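PDB 6N1B: carbohydrate-binding protein, which probably removes the acetyl group from N-acetylgalactosamine of the A blood antigen, and is seen here with the blood group B trisaccharide bound. Local coordinates for residues W161-T166 and D191-I196; V354-L359 and G390-S395; I80-N85 and E108-S113. All coordinates share one frame; numbering follows the deposited sequence. Where two conformers were deposited one is given.

Contact 1: residues W161-T166 and D191-I196; sequences WGVPVT and DFITAI
V163 packs against the backbone of D191 and F192 at the outer edge of one blade of a fold consistent with a five-bladed beta-propeller. Strand 193-198 is an edge strand of that blade's four-stranded sheet. V163 belongs to the short strand 163-164, which pairs with strand 185-186. No hydrogen bond joins the two segments. V163 has CG1 anti to the backbone N (chi1 -178°), which leaves CG2 as the methyl that does the touching. CG2 rests on the peptide that links D191 to F192, 3.4 Å from D191 C. It also meets the aliphatic part of D191, with V163 CG2 to D191 CB 4.1 Å. I193 joins the apolar patch from further along: its CG1 lies 4.2 Å from V163 CG2. The carboxylate of D191 is held within its own loop, where OD2 bonds to G188 N. F192 points away, and its ring packs on W136 and on R151 and R153 of strand 148-155. W161 also leads away, onto M132 and A134, with NE1 bonded to G158 O. Next to V163, the bare backbone of G162 makes a CH...O contact: G162 CA lies 3.3 Å from D191 O, with an angle of 128° at the hydrogen.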
loop_
_atom_site.group_PDB
_atom_site.type_symbol
_atom_site.label_atom_id
_atom_site.label_comp_id
_atom_site.label_asym_id
_atom_site.label_seq_id
_atom_site.Cartn_x
_atom_site.Cartn_y
_atom_site.Cartn_z
ATOM N N TRP A 161 13.274 7.977 10.965
ATOM C CA TRP A 161 13.149 7.521 9.601
ATOM C C TRP A 161 13.760 8.576 8.666
ATOM O O TRP A 161 13.303 9.730 8.669
ATOM C CB TRP A 161 11.612 7.416 9.264
ATOM C CG TRP A 161 10.978 6.323 10.097
ATOM C CD1 TRP A 161 10.579 6.386 11.428
ATOM C CD2 TRP A 161 10.642 5.004 9.637
ATOM N NE1 TRP A 161 10.094 5.157 11.806
ATOM C CE2 TRP A 161 10.107 4.260 10.747
ATOM C CE3 TRP A 161 10.815 4.296 8.424
ATOM C CZ2 TRP A 161 9.798 2.897 10.678
ATOM C CZ3 TRP A 161 10.470 2.993 8.361
ATOM C CH2 TRP A 161 9.954 2.263 9.495
ATOM N N GLY A 162 14.779 8.155 7.898
ATOM C CA GLY A 162 15.495 9.129 7.100
ATOM C C GLY A 162 16.611 8.502 6.281
ATOM O O GLY A 162 16.459 7.460 5.650
ATOM N N VAL A 163 17.714 9.208 6.270
ATOM C CA VAL A 163 18.858 8.843 5.440
ATOM C C VAL A 163 19.969 8.245 6.305
ATOM O O VAL A 163 20.446 8.938 7.234
ATOM C CB VAL A 163 19.395 10.100 4.693
ATOM C CG1 VAL A 163 20.582 9.708 3.780
ATOM C CG2 VAL A 163 18.255 10.667 3.837
ATOM N N PRO A 164 20.325 6.999 6.065
ATOM C CA PRO A 164 21.394 6.372 6.923
ATOM C C PRO A 164 22.653 7.225 6.949
ATOM O O PRO A 164 23.109 7.764 5.927
ATOM C CB PRO A 164 21.632 5.019 6.253
ATOM C CG PRO A 164 20.271 4.678 5.621
ATOM C CD PRO A 164 19.819 6.043 5.052
ATOM N N VAL A 165 23.307 7.224 8.094
ATOM C CA VAL A 165 24.542 7.975 8.183
ATOM C C VAL A 165 25.700 7.327 7.437
ATOM O O VAL A 165 26.686 8.049 7.173
ATOM C CB VAL A 165 24.925 8.227 9.669
ATOM C CG1 VAL A 165 23.855 9.047 10.412
ATOM C CG2 VAL A 165 25.247 6.961 10.415
ATOM N N THR A 166 25.554 6.041 7.036
ATOM C CA THR A 166 26.543 5.391 6.191
ATOM C C THR A 166 26.101 5.277 4.732
ATOM O O THR A 166 26.633 4.512 3.942
ATOM C CB THR A 166 26.941 3.999 6.714
ATOM O OG1 THR A 166 25.786 3.137 6.725
ATOM C CG2 THR A 166 27.513 4.075 8.105
ATOM N N ASP A 191 15.443 15.031 4.869
ATOM C CA ASP A 191 16.223 13.791 4.907
ATOM C C ASP A 191 15.508 12.593 4.323
ATOM O O ASP A 191 15.039 11.669 5.028
ATOM C CB ASP A 191 16.757 13.534 6.291
ATOM C CG ASP A 191 17.784 14.547 6.735
ATOM O OD1 ASP A 191 18.618 14.961 5.910
ATOM O OD2 ASP A 191 17.798 14.894 7.908
ATOM N N PHE A 192 15.396 12.589 2.992
ATOM C CA PHE A 192 14.893 11.463 2.229
ATOM C C PHE A 192 15.801 11.210 1.057
ATOM O O PHE A 192 16.546 12.126 0.676
ATOM C CB PHE A 192 13.389 11.675 1.816
ATOM C CG PHE A 192 13.192 12.835 0.901
ATOM C CD1 PHE A 192 13.475 12.725 -0.483
ATOM C CD2 PHE A 192 12.885 14.111 1.425
ATOM C CE1 PHE A 192 13.305 13.783 -1.294
ATOM C CE2 PHE A 192 12.796 15.176 0.595
ATOM C CZ PHE A 192 12.998 15.015 -0.754
ATOM N N ILE A 193 15.640 10.074 0.418
ATOM C CA ILE A 193 16.284 9.712 -0.844
ATOM C C ILE A 193 15.253 9.775 -1.945
ATOM O O ILE A 193 14.180 9.222 -1.785
ATOM C CB ILE A 193 16.970 8.337 -0.710
ATOM C CG1 ILE A 193 18.093 8.320 0.314
ATOM C CG2 ILE A 193 17.439 7.777 -2.068
ATOM C CD1 ILE A 193 18.615 6.980 0.733
ATOM N N THR A 194 15.655 10.376 -3.094
ATOM C CA THR A 194 14.864 10.285 -4.312
ATOM C C THR A 194 15.246 8.983 -5.004
ATOM O O THR A 194 16.392 8.849 -5.477
ATOM C CB THR A 194 15.005 11.489 -5.204
ATOM O OG1 THR A 194 14.602 12.664 -4.549
ATOM C CG2 THR A 194 14.307 11.249 -6.526
ATOM N N ALA A 195 14.374 7.983 -5.014
ATOM C CA ALA A 195 14.598 6.693 -5.683
ATOM C C ALA A 195 14.393 6.825 -7.163
ATOM O O ALA A 195 15.178 6.233 -7.930
ATOM C CB ALA A 195 13.749 5.638 -5.062
ATOM N N ILE A 196 13.329 7.485 -7.618
ATOM C CA ILE A 196 12.961 7.624 -9.035
ATOM C C ILE A 196 12.379 8.973 -9.210
ATOM O O ILE A 196 11.594 9.422 -8.352
ATOM C CB ILE A 196 11.957 6.513 -9.520
ATOM C CG1 ILE A 196 12.373 5.121 -9.046
ATOM C CG2 ILE A 196 11.807 6.511 -10.994
ATOM C CD1 ILE A 196 11.313 4.113 -9.221
#

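Contact 2: residues V354-L359 and G390-S395; sequences VWYSAL and GYAENS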
loop_
_atom_site.group_PDB
_atom_site.type_symbol
_atom_site.label_atom_id
_atom_site.label_comp_id
_atom_site.label_asym_id
_atom_site.label_seq_id
_atom_site.Cartn_x
_atom_site.Cartn_y
_atom_site.Cartn_z
ATOM N N VAL A 354 -5.451 -9.699 4.959
ATOM C CA VAL A 354 -5.576 -8.555 4.070
ATOM C C VAL A 354 -5.957 -7.349 4.847
ATOM O O VAL A 354 -7.081 -7.290 5.434
ATOM C CB VAL A 354 -6.525 -8.801 2.897
ATOM C CG1 VAL A 354 -6.603 -7.596 1.981
ATOM C CG2 VAL A 354 -6.115 -10.109 2.153
ATOM N N TRP A 355 -5.147 -6.324 4.893
ATOM C CA TRP A 355 -5.463 -4.969 5.467
ATOM C C TRP A 355 -5.929 -4.173 4.306
ATOM O O TRP A 355 -5.162 -3.831 3.393
ATOM C CB TRP A 355 -4.250 -4.400 6.186
ATOM C CG TRP A 355 -3.858 -5.161 7.427
ATOM C CD1 TRP A 355 -4.231 -4.819 8.681
ATOM C CD2 TRP A 355 -3.055 -6.363 7.543
ATOM N NE1 TRP A 355 -3.735 -5.777 9.547
ATOM C CE2 TRP A 355 -2.983 -6.703 8.894
ATOM C CE3 TRP A 355 -2.354 -7.183 6.628
ATOM C CZ2 TRP A 355 -2.320 -7.829 9.334
ATOM C CZ3 TRP A 355 -1.676 -8.257 7.057
ATOM C CH2 TRP A 355 -1.669 -8.592 8.413
ATOM N N TYR A 356 -7.265 -3.907 4.234
ATOM C CA TYR A 356 -7.854 -3.220 3.112
ATOM C C TYR A 356 -8.279 -1.840 3.441
ATOM O O TYR A 356 -8.900 -1.622 4.496
ATOM C CB TYR A 356 -8.997 -4.022 2.459
ATOM C CG TYR A 356 -10.356 -4.050 3.140
ATOM C CD1 TYR A 356 -10.637 -5.001 4.127
ATOM C CD2 TYR A 356 -11.333 -3.255 2.735
ATOM C CE1 TYR A 356 -11.935 -5.108 4.687
ATOM C CE2 TYR A 356 -12.617 -3.361 3.228
ATOM C CZ TYR A 356 -12.953 -4.269 4.167
ATOM O OH TYR A 356 -14.199 -4.426 4.678
ATOM N N SER A 357 -7.992 -0.869 2.605
ATOM C CA SER A 357 -8.599 0.432 2.761
ATOM C C SER A 357 -9.838 0.551 1.916
ATOM O O SER A 357 -10.022 -0.239 0.938
ATOM C CB SER A 357 -7.592 1.546 2.562
ATOM O OG SER A 357 -7.117 1.658 1.207
ATOM N N ALA A 358 -10.736 1.448 2.307
ATOM C CA ALA A 358 -11.998 1.625 1.585
ATOM C C ALA A 358 -12.559 2.994 1.924
ATOM O O ALA A 358 -12.047 3.720 2.761
ATOM C CB ALA A 358 -12.971 0.508 1.894
ATOM N N LEU A 359 -13.632 3.328 1.202
ATOM C CA LEU A 359 -14.341 4.614 1.400
ATOM C C LEU A 359 -15.841 4.340 1.476
ATOM O O LEU A 359 -16.335 3.447 0.810
ATOM C CB LEU A 359 -14.080 5.581 0.230
ATOM C CG LEU A 359 -12.691 6.156 0.101
ATOM C CD1 LEU A 359 -11.678 5.205 -0.501
ATOM C CD2 LEU A 359 -12.744 7.418 -0.685
ATOM N N GLY A 390 -9.515 -1.302 7.181
ATOM C CA GLY A 390 -10.016 -2.481 7.869
ATOM C C GLY A 390 -9.261 -3.754 7.523
ATOM O O GLY A 390 -8.116 -3.648 7.075
ATOM N N TYR A 391 -9.906 -4.913 7.701
ATOM C CA TYR A 391 -9.228 -6.152 7.612
ATOM C C TYR A 391 -10.150 -7.229 7.145
ATOM O O TYR A 391 -11.357 -7.271 7.482
ATOM C CB TYR A 391 -8.659 -6.524 9.006
ATOM C CG TYR A 391 -7.858 -7.819 9.060
ATOM C CD1 TYR A 391 -6.555 -7.903 8.609
ATOM C CD2 TYR A 391 -8.457 -8.978 9.540
ATOM C CE1 TYR A 391 -5.864 -9.101 8.592
ATOM C CE2 TYR A 391 -7.723 -10.204 9.557
ATOM C CZ TYR A 391 -6.416 -10.214 9.098
ATOM O OH TYR A 391 -5.725 -11.454 9.112
ATOM N N ALA A 392 -9.615 -8.176 6.328
ATOM C CA ALA A 392 -10.315 -9.359 5.883
ATOM C C ALA A 392 -9.349 -10.527 5.829
ATOM O O ALA A 392 -8.151 -10.332 5.704
ATOM C CB ALA A 392 -10.913 -9.047 4.529
ATOM N N GLU A 393 -9.905 -11.747 5.834
ATOM C CA GLU A 393 -9.033 -12.898 5.926
ATOM C C GLU A 393 -9.723 -14.118 5.375
ATOM O O GLU A 393 -10.990 -14.213 5.477
ATOM C CB GLU A 393 -8.742 -13.186 7.433
ATOM C CG GLU A 393 -7.639 -14.243 7.713
ATOM C CD GLU A 393 -7.531 -14.459 9.255
ATOM O OE1 GLU A 393 -6.982 -13.527 9.913
ATOM O OE2 GLU A 393 -7.978 -15.531 9.675
ATOM N N ASN A 394 -8.976 -15.107 4.889
ATOM C CA ASN A 394 -9.574 -16.424 4.619
ATOM C C ASN A 394 -8.398 -17.416 4.498
ATOM O O ASN A 394 -7.243 -16.995 4.226
ATOM C CB ASN A 394 -10.411 -16.436 3.305
ATOM C CG ASN A 394 -11.463 -17.518 3.266
ATOM O OD1 ASN A 394 -11.566 -18.354 4.225
ATOM N ND2 ASN A 394 -12.275 -17.491 2.241
ATOM N N SER A 395 -8.729 -18.696 4.573
ATOM C CA SER A 395 -7.857 -19.736 4.088
ATOM C C SER A 395 -7.515 -19.460 2.612
ATOM O O SER A 395 -8.433 -19.119 1.852
ATOM C CB SER A 395 -8.623 -21.102 4.203
ATOM O OG SER A 395 -8.365 -22.013 3.279
#
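V354, W355 and Y356 pair with A392, Y391 and G390 as neighbouring antiparallel strands of a four-stranded sheet, consistent with a propeller blade. Four backbone hydrogen bonds join V354 to A392 and Y356 to G390. The straightest is G390 N to Y356 O, 2.8 Å with an N-H...O angle of 166°. The bond from Y356 N to G390 O is longer, 3.0 Å, and more bent. W355 and Y391 form the non-hydrogen-bonded pair, and their side chains lie side by side on one face of the sheet. Y391 has CG anti to its backbone N (chi1 -178°), which brings the edge of its ring to the face of the indole. This edge-to-face pair has centroids 4.9 Å apart, measured to the five-membered ring of W355. On the other face, Y356 has CG between the backbone N and the carbonyl carbon (chi1 77°), and its ring leans across the partner strand. The ring edge meets the backbone of Y391 and A392, and Y356 CE1 lies 4.1 Å from A392 CB. Further out, W355 NE1 bonds to G94 O and Y356 OH to D330 OD2, which fixes both rings at their polar ends. Strand 30-31 pairs antiparallel with the other edge of strand 385-395, completing the sheet. Y391 OH is gripped twice, by R353 NE and by E393 OE1, whose anti lone pair takes the hydroxyl proton at 2.6 Å.

Contact 3: residues I80-N85 and E108-S113; sequences ISIYEN and EPQPPS. With FUC (alpha-L-fucopyranose), chain B.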
loop_
_atom_site.group_PDB
_atom_site.type_symbol
_atom_site.label_atom_id
_atom_site.label_comp_id
_atom_site.label_asym_id
_atom_site.label_seq_id
_atom_site.Cartn_x
_atom_site.Cartn_y
_atom_site.Cartn_z
ATOM N N ILE A 80 -8.841 17.881 -0.008
ATOM C CA ILE A 80 -7.491 18.366 0.290
ATOM C C ILE A 80 -6.574 17.224 0.542
ATOM O O ILE A 80 -6.914 16.355 1.328
ATOM C CB ILE A 80 -7.486 19.429 1.396
ATOM C CG1 ILE A 80 -6.122 20.074 1.625
ATOM C CG2 ILE A 80 -8.073 18.906 2.693
ATOM C CD1 ILE A 80 -6.172 21.391 2.381
ATOM N N SER A 81 -5.446 17.214 -0.222
ATOM C CA SER A 81 -4.493 16.109 -0.137
ATOM C C SER A 81 -3.279 16.391 0.731
ATOM O O SER A 81 -2.349 15.592 0.825
ATOM C CB SER A 81 -4.081 15.686 -1.563
ATOM O OG SER A 81 -5.220 15.149 -2.229
ATOM N N ILE A 82 -3.280 17.551 1.409
ATOM C CA ILE A 82 -2.148 18.006 2.124
ATOM C C ILE A 82 -1.746 17.233 3.337
ATOM O O ILE A 82 -0.642 17.320 3.834
ATOM C CB ILE A 82 -2.217 19.551 2.434
ATOM C CG1 ILE A 82 -0.818 20.237 2.307
ATOM C CG2 ILE A 82 -2.993 19.735 3.723
ATOM C CD1 ILE A 82 -0.759 21.725 2.442
ATOM N N TYR A 83 -2.718 16.423 3.851
ATOM C CA TYR A 83 -2.521 15.580 5.054
ATOM C C TYR A 83 -2.037 14.202 4.726
ATOM O O TYR A 83 -1.769 13.421 5.678
ATOM C CB TYR A 83 -3.815 15.458 5.860
ATOM C CG TYR A 83 -4.456 16.800 6.225
ATOM C CD1 TYR A 83 -3.798 17.851 6.707
ATOM C CD2 TYR A 83 -5.805 16.977 6.046
ATOM C CE1 TYR A 83 -4.389 19.083 7.045
ATOM C CE2 TYR A 83 -6.424 18.159 6.337
ATOM C CZ TYR A 83 -5.711 19.223 6.793
ATOM O OH TYR A 83 -6.307 20.430 7.080
ATOM N N GLU A 84 -1.852 13.892 3.450
ATOM C CA GLU A 84 -1.625 12.531 2.958
ATOM C C GLU A 84 -0.156 12.092 3.115
ATOM O O GLU A 84 0.462 11.673 2.118
ATOM C CB GLU A 84 -2.196 12.438 1.548
ATOM C CG GLU A 84 -2.423 11.029 1.027
ATOM C CD GLU A 84 -3.106 10.973 -0.238
ATOM O OE1 GLU A 84 -3.429 12.043 -0.858
ATOM O OE2 GLU A 84 -3.386 9.842 -0.724
ATOM N N ASN A 85 0.328 12.127 4.360
ATOM C CA ASN A 85 1.771 12.055 4.575
ATOM C C ASN A 85 2.141 10.801 5.265
ATOM O O ASN A 85 1.556 10.446 6.324
ATOM C CB ASN A 85 2.216 13.280 5.331
ATOM C CG ASN A 85 1.723 14.536 4.579
ATOM O OD1 ASN A 85 1.014 15.415 5.218
ATOM N ND2 ASN A 85 2.037 14.646 3.348
ATOM N N GLU A 108 7.222 11.925 7.088
ATOM C CA GLU A 108 7.521 12.843 5.996
ATOM C C GLU A 108 6.615 14.062 6.177
ATOM O O GLU A 108 5.409 13.848 6.372
ATOM C CB GLU A 108 7.311 12.175 4.659
ATOM C CG GLU A 108 7.361 13.096 3.445
ATOM C CD GLU A 108 8.733 13.778 3.200
ATOM O OE1 GLU A 108 9.709 13.309 3.790
ATOM O OE2 GLU A 108 8.709 14.734 2.373
ATOM N N PRO A 109 7.170 15.279 6.188
ATOM C CA PRO A 109 6.312 16.391 6.573
ATOM C C PRO A 109 5.169 16.745 5.636
ATOM O O PRO A 109 5.209 16.493 4.425
ATOM C CB PRO A 109 7.317 17.589 6.684
ATOM C CG PRO A 109 8.531 17.135 6.028
ATOM C CD PRO A 109 8.567 15.649 6.000
ATOM N N GLN A 110 4.193 17.445 6.203
ATOM C CA GLN A 110 3.193 18.077 5.418
ATOM C C GLN A 110 3.839 19.013 4.399
ATOM O O GLN A 110 4.671 19.870 4.746
ATOM C CB GLN A 110 2.248 18.834 6.386
ATOM C CG GLN A 110 1.117 19.509 5.691
ATOM C CD GLN A 110 0.055 20.041 6.631
ATOM O OE1 GLN A 110 -0.443 19.266 7.454
ATOM N NE2 GLN A 110 -0.244 21.320 6.524
ATOM N N PRO A 111 3.416 18.958 3.127
ATOM C CA PRO A 111 3.945 19.906 2.138
ATOM C C PRO A 111 3.616 21.343 2.474
ATOM O O PRO A 111 2.623 21.666 3.186
ATOM C CB PRO A 111 3.248 19.504 0.826
ATOM C CG PRO A 111 3.002 18.046 0.986
ATOM C CD PRO A 111 2.622 17.930 2.469
ATOM N N PRO A 112 4.338 22.297 1.875
ATOM C CA PRO A 112 4.092 23.746 2.275
ATOM C C PRO A 112 2.884 24.365 1.632
ATOM O O PRO A 112 2.564 25.481 1.992
ATOM C CB PRO A 112 5.459 24.438 1.727
ATOM C CG PRO A 112 5.893 23.586 0.623
ATOM C CD PRO A 112 5.565 22.150 1.098
ATOM N N SER A 113 2.345 23.721 0.620
ATOM C CA SER A 113 1.164 24.175 -0.066
ATOM C C SER A 113 0.413 23.059 -0.705
ATOM O O SER A 113 0.969 21.965 -0.871
ATOM C CB SER A 113 1.394 25.315 -1.078
ATOM O OG SER A 113 1.829 24.701 -2.304
HETATM C C1 FUC B . -5.724 14.594 -5.720
HETATM C C2 FUC B . -4.507 15.423 -6.160
HETATM C C3 FUC B . -4.962 16.830 -6.603
HETATM C C4 FUC B . -5.644 17.524 -5.439
HETATM C C5 FUC B . -6.847 16.697 -5.017
HETATM C C6 FUC B . -7.628 17.209 -3.770
HETATM O O2 FUC B . -3.878 14.778 -7.309
HETATM O O3 FUC B . -3.802 17.630 -6.958
HETATM O O4 FUC B . -4.717 17.662 -4.371
HETATM O O5 FUC B . -6.392 15.347 -4.691
#
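At the rim of the glycan pocket, the type I turn S81-E84 and the N85 that follows it pack on the proline-rich loop 108-113. S81 is on the sugar side: in one of its two conformers OG donates a hydrogen bond of 2.7 Å to O5 of the fucose, which D141 also binds. The end of the I82 side chain reaches the other loop. Its CD1 lies 3.5 Å from P111 O, and its CG1 lies 4.1 Å from P111 CD. The side chain of Q110 is extended and crosses I82, bringing Q110 CG 3.4 Å from I82 O. Its OE1 then ends at the ring edge of Y83, 3.7 Å from Y83 CD1, with the amide plane turned 65° from the ring. N85 points toward the loop 108-113. Its OD1 meets Q110 CA at 3.4 Å, and its ND2 meets P111 CD. Y41 OH lies within hydrogen-bonding distance of both N85 OD1 and Q110 OE1, but with one proton it can donate to only one at a time, if both amides are oriented as modelled. Y83 OH bonds to D44, and E108 turns away to a salt bridge with R153. No hydrogen bond runs directly between the segments, and the buried E108 O has no polar partner in the model. The segments are therefore joined by van der Waals packing, with the Y41 hydroxyl between two amide oxygens, and the packed turn begins at S81, which meets the fucose.

From the N terminus, contact 3 comes first and closes the loop that carries strand 87-91. Contact 1 follows, linking 161-166 to 191-196 around the small sheet of strands 163-164 and 185-186. Contact 2 comes last and joins strands 351-361 and 385-395 across the excursion with strands 367-369 and 375-378. The three are in series; none nests in or crosses another. Contacts 1 and 3 touch, with F192 CD2 packed 4.0 Å from E108 OE1. R153 serves both, bonding to W161 O and to E108 OE1. Contact 2 stands apart, on the opposite side of the chain's centre from contact 1, their centres 31 Å apart.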